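Local coordinates for spore coat polysaccharide biosynthesis protein SpsE (Bacillus subtilis, PDB 1VLI) that probably acts as an N-acylneuraminate-9-phosphate synthase-like enzyme in the making of spore coat polysaccharide, at residues Phe163-Ala166 / Asp172-Glu175; Ala236-Gly241 / Arg277-Glu282. All blocks are in the same frame, centred on the assembly; numbering follows the deposited sequence.

In the fold
Both contacts belong to the TIM barrel of the NeuB family. Contact 1 sits inside one beta-alpha unit, where strand 161-164 runs out into the loop that leads to helix 170-181. Contact 2 lies in the outer layer and joins helix 232-239, which follows strand 220-225, to helix 266-285, which follows strand 244-248. Their centres are 24 Å apart and their nearest atoms about 12 Å apart. Contact 1 is the more central: its centre is about 10 Å from the centre of the chain, against about 23 Å for that of contact 2. The side chain of Thr165 is about 12 Å from the zinc ion, which is held by His226 and His248.

Contact 1. Residues Phe163-Ala166 / Asp172-Glu175; sequences FSTA and DVHE
Val173 is the hub of this contact and meets both Thr165 and Phe163. Its two methyl groups divide the work. CG2 packs against the methyl of Thr165, with Val173 CG2 and Thr165 CG2 3.9 Å apart. CG1 turns to the aromatic ring, where Phe163 CE1 is 4.4 Å from Val173 CG1. The valine has CG1 anti to its backbone N (chi1 175°), and this places CG2 beside that N, on the side of the threonine. Phe216, from a loop, also touches the valine.

The phenylalanine also reaches the backbone of the helix. Its far end lies 3.8 Å from the carbonyl oxygen of the valine, measured from Phe163 CZ to Val173 O. The ring meets this oxygen obliquely. Ala176 and Ile180 of the same helix, and Ile188 and Ile190 of the next strand, also touch the ring.

Thr165 uses its two branches differently. With chi1 at 63°, the hydroxyl is turned from the valine and the methyl faces it. OG1 is hydrogen-bonded to Met191 O and Lys301 NZ, so the buried hydroxyl is satisfied away from the helix.

All three residues are buried. The contact is mostly apolar, with the ring also resting near one backbone carbonyl. The backbones come nearest at Thr165 and Val173, whose CA atoms are 7.0 Å apart. Here the first turn of helix 170-181 packs on the end of strand 161-164 and the residue just beyond it. Strand 188-193 completes this beta-alpha-beta unit, of the kind from which a TIM barrel is built by eight beta-alpha repeats.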
loop_
_atom_site.group_PDB
_atom_site.type_symbol
_atom_site.label_atom_id
_atom_site.label_comp_id
_atom_site.label_asym_id
_atom_site.label_seq_id
_atom_site.Cartn_x
_atom_site.Cartn_y
_atom_site.Cartn_z
ATOM N N PHE A 163 5.353 -0.097 -2.593
ATOM C CA PHE A 163 4.442 -1.213 -2.328
ATOM C C PHE A 163 4.672 -1.881 -0.981
ATOM O O PHE A 163 5.788 -1.932 -0.485
ATOM C CB PHE A 163 4.301 -2.170 -3.512
ATOM C CG PHE A 163 5.488 -3.061 -3.750
ATOM C CD1 PHE A 163 5.635 -4.285 -3.045
ATOM C CD2 PHE A 163 6.429 -2.732 -4.722
ATOM C CE1 PHE A 163 6.677 -5.128 -3.313
ATOM C CE2 PHE A 163 7.512 -3.583 -4.979
ATOM C CZ PHE A 163 7.627 -4.792 -4.287
ATOM N N SER A 164 3.585 -2.322 -0.363
ATOM C CA SER A 164 3.641 -2.849 0.963
ATOM C C SER A 164 3.658 -4.373 0.914
ATOM O O SER A 164 3.292 -4.977 -0.090
ATOM C CB SER A 164 2.461 -2.312 1.743
ATOM O OG SER A 164 2.817 -1.074 2.352
ATOM N N THR A 165 4.085 -5.003 1.987
ATOM C CA THR A 165 4.301 -6.448 1.937
ATOM C C THR A 165 3.754 -7.246 3.121
ATOM O O THR A 165 4.340 -8.285 3.481
ATOM C CB THR A 165 5.808 -6.734 1.807
ATOM O OG1 THR A 165 6.480 -6.249 2.973
ATOM C CG2 THR A 165 6.443 -5.941 0.642
ATOM N N ALA A 166 2.654 -6.799 3.735
ATOM C CA ALA A 166 2.105 -7.544 4.874
ATOM C C ALA A 166 1.731 -8.943 4.443
ATOM O O ALA A 166 1.049 -9.132 3.419
ATOM C CB ALA A 166 0.904 -6.861 5.470
ATOM N N ASP A 172 6.668 -13.379 -3.539
ATOM C CA ASP A 172 5.657 -12.340 -3.881
ATOM C C ASP A 172 6.316 -10.975 -4.049
ATOM O O ASP A 172 5.945 -10.167 -4.945
ATOM C CB ASP A 172 4.585 -12.226 -2.786
ATOM C CG ASP A 172 4.064 -13.588 -2.315
ATOM O OD1 ASP A 172 3.656 -14.388 -3.170
ATOM O OD2 ASP A 172 4.022 -13.934 -1.114
ATOM N N VAL A 173 7.294 -10.713 -3.181
ATOM C CA VAL A 173 7.983 -9.436 -3.196
ATOM C C VAL A 173 8.762 -9.357 -4.515
ATOM O O VAL A 173 8.689 -8.355 -5.266
ATOM C CB VAL A 173 8.845 -9.285 -1.962
ATOM C CG1 VAL A 173 9.653 -8.056 -2.009
ATOM C CG2 VAL A 173 7.983 -9.214 -0.742
ATOM N N HIS A 174 9.407 -10.468 -4.848
ATOM C CA HIS A 174 10.183 -10.565 -6.069
ATOM C C HIS A 174 9.370 -10.405 -7.342
ATOM O O HIS A 174 9.808 -9.720 -8.269
ATOM C CB HIS A 174 10.918 -11.888 -6.095
ATOM C CG HIS A 174 11.768 -12.075 -7.304
ATOM N ND1 HIS A 174 12.956 -11.402 -7.486
ATOM C CD2 HIS A 174 11.628 -12.888 -8.374
ATOM C CE1 HIS A 174 13.501 -11.777 -8.629
ATOM N NE2 HIS A 174 12.721 -12.685 -9.182
ATOM N N GLU A 175 8.188 -11.024 -7.373
ATOM C CA GLU A 175 7.349 -11.052 -8.547
ATOM C C GLU A 175 6.754 -9.674 -8.790
ATOM O O GLU A 175 6.610 -9.243 -9.936
ATOM C CB GLU A 175 6.240 -12.103 -8.409
ATOM C CG GLU A 175 5.439 -12.327 -9.680
ATOM C CD GLU A 175 4.557 -13.564 -9.633
ATOM O OE1 GLU A 175 4.317 -14.061 -8.519
ATOM O OE2 GLU A 175 4.106 -14.048 -10.705
#

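Contact 2. Residues Ala236-Gly241 / Arg277-Glu282; sequences AAVRLG and RKTEAE
Thr279 packs its methyl against both Val238 and Arg239, joining two helices of the outer layer of the TIM barrel. Segment 236-241 covers the last part of helix 232-239 and the turn after it, and Arg277-Glu282 lies within helix 266-285.

Arg277 comes first on the second helix. It does not touch the other segment, but it holds Glu280, one turn on. Arg277 NH1 gives a hydrogen bond of 2.8 Å to Glu280 OE1, part of a salt bridge. The carboxylate oxygen lies in the guanidinium plane and is met on its syn side. Arg277 NH2 also pairs with Asp59.

Thr279 follows. Its CG2 is anti to the backbone N (chi1 -63° for OG1) and reaches across to the first helix. Thr279 CG2 is 3.9 Å from Val238 CG1, and the same methyl is 3.9 Å from Arg239 CB. It also lies at the edge of the Arg239 guanidinium, near its plane, and Ala236 CA lies over one face. The threonine hydroxyl is hydrogen-bonded to Gly275 O in its own helix.

Glu280 touches with its aliphatic part. Its CG lies 4.2 Å from Val238 CG1, and the two side chains cross at about a right angle. OE2 accepts a hydrogen bond from Val29 N. With an alanine here, Arg277 would probably lose one of its two carboxylate partners, keeping Asp59, Val29 N would lose its acceptor, and a gap would open beside Val238 CG1.

Glu282 OE1 is 6.0 Å from Arg239 NE, a buried nitrogen with no partner in the model. That is too far for a bond; the oxygen makes a long, weak ion pair with Lys289. The first helix ends in a Schellman motif with Gly241, at positive phi, as its C-prime residue. Its inner bond runs from Gly241 N to Val238 O, 2.9 Å.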
loop_
_atom_site.group_PDB
_atom_site.type_symbol
_atom_site.label_atom_id
_atom_site.label_comp_id
_atom_site.label_asym_id
_atom_site.label_seq_id
_atom_site.Cartn_x
_atom_site.Cartn_y
_atom_site.Cartn_z
ATOM N N ALA A 236 14.136 2.147 15.730
ATOM C CA ALA A 236 14.866 0.883 15.587
ATOM C C ALA A 236 14.940 0.541 14.099
ATOM O O ALA A 236 15.989 0.196 13.596
ATOM C CB ALA A 236 14.195 -0.207 16.375
ATOM N N ALA A 237 13.832 0.707 13.385
ATOM C CA ALA A 237 13.786 0.482 11.932
ATOM C C ALA A 237 14.811 1.340 11.187
ATOM O O ALA A 237 15.549 0.821 10.327
ATOM C CB ALA A 237 12.395 0.750 11.397
ATOM N N VAL A 238 14.839 2.645 11.511
ATOM C CA VAL A 238 15.750 3.592 10.884
ATOM C C VAL A 238 17.186 3.156 11.126
ATOM O O VAL A 238 18.008 3.151 10.204
ATOM C CB VAL A 238 15.514 5.039 11.417
ATOM C CG1 VAL A 238 16.710 5.976 11.135
ATOM C CG2 VAL A 238 14.246 5.601 10.827
ATOM N N ARG A 239 17.496 2.748 12.349
ATOM C CA ARG A 239 18.869 2.331 12.607
ATOM C C ARG A 239 19.200 0.916 12.106
ATOM O O ARG A 239 20.334 0.493 12.201
ATOM C CB ARG A 239 19.360 2.694 14.021
ATOM C CG ARG A 239 19.207 1.692 15.132
ATOM C CD ARG A 239 19.519 2.308 16.527
ATOM N NE ARG A 239 18.269 2.707 17.163
ATOM C CZ ARG A 239 17.548 1.941 17.995
ATOM N NH1 ARG A 239 17.982 0.712 18.366
ATOM N NH2 ARG A 239 16.382 2.421 18.462
ATOM N N LEU A 240 18.209 0.237 11.526
ATOM C CA LEU A 240 18.403 -0.977 10.745
ATOM C C LEU A 240 18.377 -0.693 9.249
ATOM O O LEU A 240 18.368 -1.622 8.482
ATOM C CB LEU A 240 17.321 -2.023 11.050
ATOM C CG LEU A 240 17.637 -2.837 12.303
ATOM C CD1 LEU A 240 16.460 -3.641 12.775
ATOM C CD2 LEU A 240 18.801 -3.732 12.051
ATOM N N GLY A 241 18.327 0.580 8.848
ATOM C CA GLY A 241 18.504 0.964 7.458
ATOM C C GLY A 241 17.258 1.396 6.692
ATOM O O GLY A 241 17.347 1.678 5.494
ATOM N N ARG A 277 14.931 11.793 13.330
ATOM C CA ARG A 277 15.910 12.721 12.815
ATOM C C ARG A 277 17.153 12.731 13.677
ATOM O O ARG A 277 18.252 12.971 13.182
ATOM C CB ARG A 277 15.298 14.123 12.718
ATOM C CG ARG A 277 14.224 14.248 11.625
ATOM C CD ARG A 277 14.767 14.248 10.199
ATOM N NE ARG A 277 13.691 14.367 9.210
ATOM C CZ ARG A 277 13.449 13.492 8.236
ATOM N NH1 ARG A 277 14.216 12.408 8.081
ATOM N NH2 ARG A 277 12.445 13.700 7.404
ATOM N N LYS A 278 16.966 12.472 14.970
ATOM C CA LYS A 278 18.060 12.388 15.923
ATOM C C LYS A 278 18.833 11.111 15.663
ATOM O O LYS A 278 20.072 11.129 15.629
ATOM C CB LYS A 278 17.519 12.409 17.358
ATOM C CG LYS A 278 18.534 12.044 18.456
ATOM C CD LYS A 278 17.793 11.904 19.780
ATOM C CE LYS A 278 18.620 12.457 20.901
ATOM N NZ LYS A 278 18.473 13.949 20.863
ATOM N N THR A 279 18.098 10.012 15.487
ATOM C CA THR A 279 18.676 8.719 15.201
ATOM C C THR A 279 19.514 8.820 13.941
ATOM O O THR A 279 20.560 8.174 13.851
ATOM C CB THR A 279 17.564 7.690 14.999
ATOM O OG1 THR A 279 16.831 7.558 16.220
ATOM C CG2 THR A 279 18.125 6.279 14.742
ATOM N N GLU A 280 19.080 9.647 12.978
ATOM C CA GLU A 280 19.797 9.744 11.694
ATOM C C GLU A 280 21.140 10.411 11.881
ATOM O O GLU A 280 22.144 9.959 11.319
ATOM C CB GLU A 280 19.001 10.526 10.655
ATOM C CG GLU A 280 17.987 9.718 9.848
ATOM C CD GLU A 280 17.092 10.618 9.002
ATOM O OE1 GLU A 280 16.296 11.390 9.573
ATOM O OE2 GLU A 280 17.177 10.554 7.758
ATOM N N ALA A 281 21.128 11.486 12.674
ATOM C CA ALA A 281 22.307 12.293 12.977
ATOM C C ALA A 281 23.281 11.568 13.931
ATOM O O ALA A 281 24.551 11.825 13.898
ATOM C CB ALA A 281 21.887 13.675 13.559
ATOM N N GLU A 282 22.682 10.696 14.788
ATOM C CA GLU A 282 23.486 9.842 15.672
ATOM C C GLU A 282 24.258 8.855 14.834
ATOM O O GLU A 282 25.424 8.560 15.122
ATOM C CB GLU A 282 22.591 9.100 16.663
ATOM C CG GLU A 282 22.329 10.030 17.992
ATOM C CD GLU A 282 21.360 9.260 18.921
ATOM O OE1 GLU A 282 20.623 8.039 18.419
ATOM O OE2 GLU A 282 21.335 9.896 20.191
#